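PDB 5IZ4: putative short-chain dehydrogenase/reductase, which binds ADP in its nucleotide pocket and is a putative oxidoreductase of the short-chain dehydrogenase/reductase family, perhaps a 3-oxoacyl-[acyl-carrier-protein] reductase. Local coordinates for residues Q67-F71 / M87-W92; T20-S24 / A42-F46. The contacts are given in a common frame with arbitrary orientation. Where two conformers were deposited one is given. Residues are numbered along the deposited sequence.

Contact 1 of 2, residues Q67-F71 / M87-W92; sequences QTLIF and MVASRW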
ATOM      1  N   GLN A  67     -13.072  31.988 -20.356  1.00 24.31           N
ATOM      2  CA  GLN A  67     -13.249  33.077 -19.408  1.00 26.92           C
ATOM      3  C   GLN A  67     -12.309  32.886 -18.225  1.00 27.90           C
ATOM      4  O   GLN A  67     -12.062  31.760 -17.781  1.00 26.54           O
ATOM      5  CB  GLN A  67     -14.690  33.139 -18.921  1.00 28.54           C
ATOM      6  CG  GLN A  67     -15.692  33.496 -19.986  1.00 35.33           C
ATOM      7  CD  GLN A  67     -17.102  33.452 -19.449  1.00 39.86           C
ATOM      8  OE1 GLN A  67     -17.498  34.297 -18.648  1.00 49.30           O
ATOM      9  NE2 GLN A  67     -17.861  32.443 -19.865  1.00 37.63           N
ATOM     10  N   THR A  68     -11.796  33.997 -17.696  1.00 24.28           N
ATOM     11  CA  THR A  68     -10.756  33.940 -16.679  1.00 22.52           C
ATOM     12  C   THR A  68     -11.028  34.959 -15.584  1.00 28.01           C
ATOM     13  O   THR A  68     -11.743  35.947 -15.779  1.00 29.59           O
ATOM     14  CB  THR A  68      -9.362  34.227 -17.257  1.00 25.48           C
ATOM     15  OG1 THR A  68      -9.354  35.533 -17.853  1.00 26.04           O
ATOM     16  CG2 THR A  68      -8.970  33.192 -18.299  1.00 21.75           C
ATOM     17  N   LEU A  69     -10.418  34.706 -14.430  1.00 26.39           N
ATOM     18  CA  LEU A  69     -10.202  35.736 -13.422  1.00 30.22           C
ATOM     19  C   LEU A  69      -8.949  35.343 -12.660  1.00 28.08           C
ATOM     20  O   LEU A  69      -8.635  34.160 -12.548  1.00 28.21           O
ATOM     21  CB  LEU A  69     -11.405  35.901 -12.480  1.00 35.26           C
ATOM     22  CG  LEU A  69     -11.801  34.904 -11.389  1.00 34.54           C
ATOM     23  CD1 LEU A  69     -10.896  34.983 -10.159  1.00 31.17           C
ATOM     24  CD2 LEU A  69     -13.238  35.188 -10.984  1.00 37.61           C
ATOM     25  N   ILE A  70      -8.222  36.333 -12.153  1.00 24.36           N
ATOM     26  CA  ILE A  70      -7.050  36.080 -11.322  1.00 21.54           C
ATOM     27  C   ILE A  70      -7.393  36.492  -9.907  1.00 22.11           C
ATOM     28  O   ILE A  70      -7.922  37.591  -9.686  1.00 26.62           O
ATOM     29  CB  ILE A  70      -5.809  36.846 -11.817  1.00 30.37           C
ATOM     30  CG1 ILE A  70      -5.431  36.427 -13.237  1.00 29.94           C
ATOM     31  CG2 ILE A  70      -4.641  36.622 -10.869  1.00 34.27           C
ATOM     32  CD1 ILE A  70      -4.188  37.138 -13.750  1.00 30.19           C
ATOM     33  N   PHE A  71      -7.080  35.632  -8.943  1.00 21.99           N
ATOM     34  CA  PHE A  71      -7.186  36.020  -7.546  1.00 25.49           C
ATOM     35  C   PHE A  71      -5.839  35.852  -6.856  1.00 25.60           C
ATOM     36  O   PHE A  71      -5.055  34.958  -7.196  1.00 28.52           O
ATOM     37  CB  PHE A  71      -8.286  35.216  -6.815  1.00 25.06           C
ATOM     38  CG  PHE A  71      -8.018  33.733  -6.713  1.00 23.21           C
ATOM     39  CD1 PHE A  71      -7.292  33.212  -5.647  1.00 22.98           C
ATOM     40  CD2 PHE A  71      -8.527  32.855  -7.660  1.00 23.80           C
ATOM     41  CE1 PHE A  71      -7.064  31.842  -5.540  1.00 22.65           C
ATOM     42  CE2 PHE A  71      -8.301  31.487  -7.561  1.00 25.53           C
ATOM     43  CZ  PHE A  71      -7.573  30.980  -6.497  1.00 26.69           C
ATOM     44  N   MET A  87     -14.702  35.700  -4.423  1.00 25.78           N
ATOM     45  CA  MET A  87     -14.510  36.336  -5.724  0.66 31.35           C
ATOM     46  C   MET A  87     -15.030  35.449  -6.847  1.00 30.42           C
ATOM     47  O   MET A  87     -15.688  35.935  -7.777  1.00 26.92           O
ATOM     48  CB  MET A  87     -13.031  36.674  -5.931  0.66 33.23           C
ATOM     49  CG  MET A  87     -12.713  37.381  -7.250  0.66 38.67           C
ATOM     50  SD  MET A  87     -10.947  37.696  -7.510  0.66 42.44           S
ATOM     51  CE  MET A  87     -10.525  38.489  -5.959  0.66 48.33           C
ATOM     52  N   VAL A  88     -14.749  34.148  -6.775  1.00 24.40           N
ATOM     53  CA  VAL A  88     -15.233  33.201  -7.770  1.00 25.00           C
ATOM     54  C   VAL A  88     -16.750  33.099  -7.717  1.00 25.59           C
ATOM     55  O   VAL A  88     -17.421  33.076  -8.758  1.00 29.48           O
ATOM     56  CB  VAL A  88     -14.564  31.832  -7.547  1.00 22.35           C
ATOM     57  CG1 VAL A  88     -15.090  30.796  -8.558  1.00 27.51           C
ATOM     58  CG2 VAL A  88     -13.052  31.975  -7.638  1.00 21.14           C
ATOM     59  N   ALA A  89     -17.315  33.035  -6.509  1.00 27.78           N
ATOM     60  CA  ALA A  89     -18.764  32.960  -6.367  1.00 27.67           C
ATOM     61  C   ALA A  89     -19.442  34.176  -6.984  1.00 31.97           C
ATOM     62  O   ALA A  89     -20.461  34.043  -7.669  1.00 30.47           O
ATOM     63  CB  ALA A  89     -19.148  32.838  -4.891  1.00 28.42           C
ATOM     64  N   SER A  90     -18.890  35.370  -6.756  1.00 28.87           N
ATOM     65  CA  SER A  90     -19.511  36.581  -7.287  1.00 31.70           C
ATOM     66  C   SER A  90     -19.504  36.598  -8.807  1.00 33.39           C
ATOM     67  O   SER A  90     -20.452  37.097  -9.426  1.00 37.44           O
ATOM     68  CB  SER A  90     -18.795  37.824  -6.759  1.00 41.29           C
ATOM     69  OG  SER A  90     -18.695  37.784  -5.350  1.00 54.52           O
ATOM     70  N   ARG A  91     -18.458  36.050  -9.422  1.00 29.36           N
ATOM     71  CA  ARG A  91     -18.329  36.109 -10.872  0.74 29.66           C
ATOM     72  C   ARG A  91     -19.190  35.050 -11.560  1.00 32.94           C
ATOM     73  O   ARG A  91     -19.929  35.358 -12.502  1.00 33.19           O
ATOM     74  CB  ARG A  91     -16.856  35.953 -11.255  0.74 30.71           C
ATOM     75  CG  ARG A  91     -16.583  35.926 -12.743  0.74 31.78           C
ATOM     76  CD  ARG A  91     -16.474  37.324 -13.352  0.74 31.95           C
ATOM     77  NE  ARG A  91     -16.152  37.207 -14.769  0.74 31.66           N
ATOM     78  CZ  ARG A  91     -14.918  37.074 -15.245  0.74 33.91           C
ATOM     79  NH1 ARG A  91     -14.718  36.953 -16.552  0.74 35.63           N
ATOM     80  NH2 ARG A  91     -13.885  37.063 -14.417  0.74 30.98           N
ATOM     81  N   TRP A  92     -19.115  33.794 -11.103  1.00 25.91           N
ATOM     82  CA  TRP A  92     -19.783  32.699 -11.800  1.00 25.85           C
ATOM     83  C   TRP A  92     -20.781  31.907 -10.962  1.00 28.84           C
ATOM     84  O   TRP A  92     -21.526  31.102 -11.534  1.00 27.62           O
ATOM     85  CB  TRP A  92     -18.738  31.724 -12.374  1.00 24.69           C
ATOM     86  CG  TRP A  92     -17.846  32.342 -13.425  1.00 28.81           C
ATOM     87  CD1 TRP A  92     -18.243  33.007 -14.551  1.00 34.44           C
ATOM     88  CD2 TRP A  92     -16.414  32.346 -13.442  1.00 28.25           C
ATOM     89  NE1 TRP A  92     -17.145  33.425 -15.266  1.00 31.51           N
ATOM     90  CE2 TRP A  92     -16.011  33.026 -14.610  1.00 28.88           C
ATOM     91  CE3 TRP A  92     -15.433  31.832 -12.590  1.00 24.18           C
ATOM     92  CZ2 TRP A  92     -14.669  33.212 -14.942  1.00 23.61           C
ATOM     93  CZ3 TRP A  92     -14.098  32.013 -12.929  1.00 26.67           C
ATOM     94  CH2 TRP A  92     -13.731  32.697 -14.094  1.00 24.93           C
TER
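L69 is the centre of this contact. Its side chain projects from strand 68-72 onto helix 78-92, which form a strand-helix unit of the Rossmann fold at one edge of the parallel sheet. The helix segment runs back along the strand segment, with axes 10.1 Å apart at closest approach and at 160°. L69 CD1 packs 3.8 Å from M87 SD and, more loosely, 4.5 Å from V88 CG2. L69 CD2 makes an off-centre CH-pi contact with the six-membered ring of W92, 4.3 Å from its centroid. Toward the C-terminal end of the strand segment, M87 SD lies 3.7 Å from F71 CB. The F71 ring turns inward from the helix onto V18. V88 also packs on A42 of strand 40-45 and, with W92, on V16 of strand 16-20, so the helix spans three strands. T68 points away from the helix, and its hydroxyl bonds to E58 of helix 51-63 on the other face of the sheet. The polar edge is made by R91. Its guanidinium reaches the T68 carbonyl edge-on: R91 NH2 gives T68 O a hydrogen bond of 2.8 Å, and R91 NH1 adds a weak one of 3.2 Å.

Contact 2 of 2, residues T20-S24 / A42-F46; sequences TGSAS and AIGNF. With ADP (adenosine-5'-diphosphate), chain B.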
ATOM      1  N   THR A  20      -5.183  26.729  -7.387  1.00 18.08           N
ATOM      2  CA  THR A  20      -4.158  27.445  -6.631  1.00 17.41           C
ATOM      3  C   THR A  20      -2.782  27.067  -7.165  1.00 19.63           C
ATOM      4  O   THR A  20      -2.621  26.078  -7.876  1.00 19.13           O
ATOM      5  CB  THR A  20      -4.217  27.163  -5.127  1.00 22.85           C
ATOM      6  OG1 THR A  20      -3.870  25.793  -4.863  1.00 16.54           O
ATOM      7  CG2 THR A  20      -5.596  27.489  -4.553  1.00 24.08           C
ATOM      8  N   GLY A  21      -1.779  27.873  -6.817  1.00 18.03           N
ATOM      9  CA  GLY A  21      -0.467  27.652  -7.395  1.00 19.29           C
ATOM     10  C   GLY A  21      -0.467  27.799  -8.894  1.00 21.72           C
ATOM     11  O   GLY A  21       0.320  27.136  -9.583  1.00 23.00           O
ATOM     12  N   SER A  22      -1.332  28.659  -9.424  1.00 19.78           N
ATOM     13  CA  SER A  22      -1.590  28.697 -10.857  1.00 20.01           C
ATOM     14  C   SER A  22      -0.617  29.572 -11.628  1.00 22.30           C
ATOM     15  O   SER A  22      -0.708  29.634 -12.862  1.00 23.24           O
ATOM     16  CB  SER A  22      -3.016  29.180 -11.129  1.00 24.68           C
ATOM     17  OG  SER A  22      -3.370  28.921 -12.482  1.00 23.93           O
ATOM     18  N   ALA A  23       0.320  30.235 -10.947  1.00 22.35           N
ATOM     19  CA  ALA A  23       1.242  31.131 -11.635  1.00 22.98           C
ATOM     20  C   ALA A  23       2.327  30.400 -12.410  1.00 24.76           C
ATOM     21  O   ALA A  23       2.961  31.008 -13.281  1.00 24.20           O
ATOM     22  CB  ALA A  23       1.903  32.077 -10.635  1.00 22.09           C
ATOM     23  N   SER A  24       2.563  29.121 -12.119  1.00 20.51           N
ATOM     24  CA  SER A  24       3.701  28.432 -12.707  1.00 23.23           C
ATOM     25  C   SER A  24       3.501  26.932 -12.572  1.00 21.50           C
ATOM     26  O   SER A  24       2.554  26.465 -11.935  1.00 23.56           O
ATOM     27  CB  SER A  24       5.012  28.849 -12.041  1.00 30.67           C
ATOM     28  OG  SER A  24       4.954  28.577 -10.651  1.00 31.23           O
ATOM     29  N   ALA A  42     -10.415  30.056 -12.630  1.00 17.39           N
ATOM     30  CA  ALA A  42     -10.024  31.025 -11.612  1.00 18.42           C
ATOM     31  C   ALA A  42      -8.553  30.767 -11.298  1.00 22.38           C
ATOM     32  O   ALA A  42      -8.201  29.729 -10.723  1.00 20.81           O
ATOM     33  CB  ALA A  42     -10.903  30.901 -10.369  1.00 20.26           C
ATOM     34  N   ILE A  43      -7.701  31.700 -11.708  1.00 18.72           N
ATOM     35  CA  ILE A  43      -6.254  31.520 -11.696  1.00 17.32           C
ATOM     36  C   ILE A  43      -5.722  32.041 -10.368  1.00 24.16           C
ATOM     37  O   ILE A  43      -5.731  33.250 -10.108  1.00 25.48           O
ATOM     38  CB  ILE A  43      -5.614  32.234 -12.893  1.00 20.01           C
ATOM     39  CG1 ILE A  43      -5.950  31.466 -14.180  1.00 23.26           C
ATOM     40  CG2 ILE A  43      -4.103  32.346 -12.744  1.00 21.55           C
ATOM     41  CD1 ILE A  43      -5.815  32.311 -15.419  1.00 23.50           C
ATOM     42  N   GLY A  44      -5.269  31.129  -9.515  1.00 19.60           N
ATOM     43  CA  GLY A  44      -4.791  31.531  -8.209  1.00 18.67           C
ATOM     44  C   GLY A  44      -3.347  31.966  -8.218  1.00 22.35           C
ATOM     45  O   GLY A  44      -2.442  31.148  -8.399  1.00 24.24           O
ATOM     46  N   ASN A  45      -3.131  33.262  -8.040  1.00 20.56           N
ATOM     47  CA  ASN A  45      -1.804  33.844  -7.946  1.00 24.32           C
ATOM     48  C   ASN A  45      -1.398  33.949  -6.481  1.00 22.39           C
ATOM     49  O   ASN A  45      -2.235  34.180  -5.606  1.00 26.86           O
ATOM     50  CB  ASN A  45      -1.784  35.238  -8.590  1.00 22.35           C
ATOM     51  CG  ASN A  45      -0.433  35.899  -8.495  1.00 22.59           C
ATOM     52  OD1 ASN A  45       0.543  35.405  -9.047  1.00 25.46           O
ATOM     53  ND2 ASN A  45      -0.369  37.027  -7.802  1.00 24.50           N
ATOM     54  N   PHE A  46      -0.096  33.796  -6.222  1.00 23.06           N
ATOM     55  CA  PHE A  46       0.410  33.905  -4.850  1.00 24.93           C
ATOM     56  C   PHE A  46       0.484  35.369  -4.407  1.00 24.97           C
ATOM     57  O   PHE A  46      -0.329  35.825  -3.595  1.00 31.09           O
ATOM     58  CB  PHE A  46       1.773  33.208  -4.733  1.00 24.75           C
ATOM     59  CG  PHE A  46       2.357  33.205  -3.332  1.00 26.12           C
ATOM     60  CD1 PHE A  46       1.555  33.414  -2.216  1.00 24.80           C
ATOM     61  CD2 PHE A  46       3.721  33.014  -3.140  1.00 27.00           C
ATOM     62  CE1 PHE A  46       2.106  33.423  -0.932  1.00 26.06           C
ATOM     63  CE2 PHE A  46       4.271  33.025  -1.867  1.00 31.61           C
ATOM     64  CZ  PHE A  46       3.465  33.229  -0.764  1.00 28.37           C
TER
HETATM   65  PB  ADP B 300       5.151  22.623  -9.234  1.00 75.41           P
HETATM   66  O1B ADP B 300       4.231  22.674  -7.960  1.00 78.40           O
HETATM   67  O2B ADP B 300       4.509  23.092 -10.571  1.00 71.57           O
HETATM   68  O3B ADP B 300       6.115  21.401  -9.362  1.00 84.00           O
HETATM   69  PA  ADP B 300       5.839  25.505  -8.540  1.00 60.68           P
HETATM   70  O1A ADP B 300       6.723  26.078  -7.293  1.00 54.81           O
HETATM   71  O2A ADP B 300       5.952  26.442  -9.784  1.00 64.01           O
HETATM   72  O3A ADP B 300       6.242  23.981  -8.703  1.00 75.39           O
HETATM   73  O5' ADP B 300       4.345  25.666  -7.845  1.00 56.09           O
HETATM   74  C5' ADP B 300       4.167  26.168  -6.511  1.00 32.72           C
HETATM   75  C4' ADP B 300       3.219  27.359  -6.664  1.00 31.35           C
HETATM   76  O4' ADP B 300       2.560  27.660  -5.371  1.00 23.89           O
HETATM   77  C3' ADP B 300       3.921  28.673  -7.094  1.00 28.52           C
HETATM   78  O3' ADP B 300       3.104  29.451  -7.923  1.00 36.78           O
HETATM   79  C2' ADP B 300       4.072  29.365  -5.712  1.00 31.17           C
HETATM   80  O2' ADP B 300       4.203  30.763  -5.972  1.00 38.43           O
HETATM   81  C1' ADP B 300       2.732  29.034  -5.082  1.00 22.00           C
HETATM   82  N9  ADP B 300       2.752  29.247  -3.620  1.00 22.36           N
HETATM   83  C8  ADP B 300       3.809  29.083  -2.710  1.00 21.72           C
HETATM   84  N7  ADP B 300       3.425  29.386  -1.492  1.00 21.69           N
HETATM   85  C5  ADP B 300       2.099  29.759  -1.592  1.00 22.64           C
HETATM   86  C6  ADP B 300       1.177  30.181  -0.652  1.00 18.53           C
HETATM   87  N6  ADP B 300       1.529  30.288   0.653  1.00 22.84           N
HETATM   88  N1  ADP B 300      -0.065  30.481  -1.049  1.00 18.56           N
HETATM   89  C2  ADP B 300      -0.379  30.375  -2.352  1.00 18.47           C
HETATM   90  N3  ADP B 300       0.440  29.987  -3.312  1.00 23.66           N
HETATM   91  C4  ADP B 300       1.679  29.677  -2.906  1.00 23.10           C
HETATM   92  O   HOH W   1      -1.040  30.449  -5.632  1.00 24.59           O
HETATM   93  O   HOH W   2       0.644  30.951  -7.955  1.00 21.20           O
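Residues 20-24 form the start of the glycine-rich loop of the Rossmann fold, where the ADP binds. G21 to S24 make a type I beta turn, and S22 N gives a hydrogen bond of 2.9 Å to G44 O. A water on A23 N bridges to G44 O and ADP O3'. Another accepts from G21 N, its oxygen 3.2 Å from G44 O. G21 has positive phi, which favours glycine, and a CB there would crowd ADP C4'. At G44 a CB would be tight, 3.1 Å from T20 CA. T20 (p) points away from 42-46, and its OG1 bonds to A102 N. S22 is t, which places S22 OG 3.5 Å from I43 CG2, a buried spot where the hydroxyl has no polar partner. S24 is p, and S24 OG donates a 2.5 Å hydrogen bond to ADP O2A. F46 chi1 is t, which carries the ring out to the adenine, with one face over ADP C6. The t rotamer of N45 brings its amide to the start of helix 51-63: OD1 bonds to T50, and ND2 to D47 O and D72. The turn joins strand 16-20 to helix 25-36, beside the end of strand 40-45.

In the fold
From the N terminus, strand 16-20 runs into the turn of contact 2. Helix 25-36 then crosses over to strand 40-45, and contact 2 closes this first beta-alpha-beta unit. Helix 51-63 leads on to strand 68-72, where contact 1 opens; it closes on the return of helix 78-92. The two contacts are in series: neither nests in nor crosses the other. They meet through neighbouring strands. L69 O to I43 N (2.8 Å) and F71 O to N45 N (2.7 Å) are probable hydrogen bonds, and F71 CZ packs 3.3 Å from G44 CA. Contact 2 joins the nucleotide loop to the sheet, and contact 1 joins the sheet's edge strand to a flanking helix.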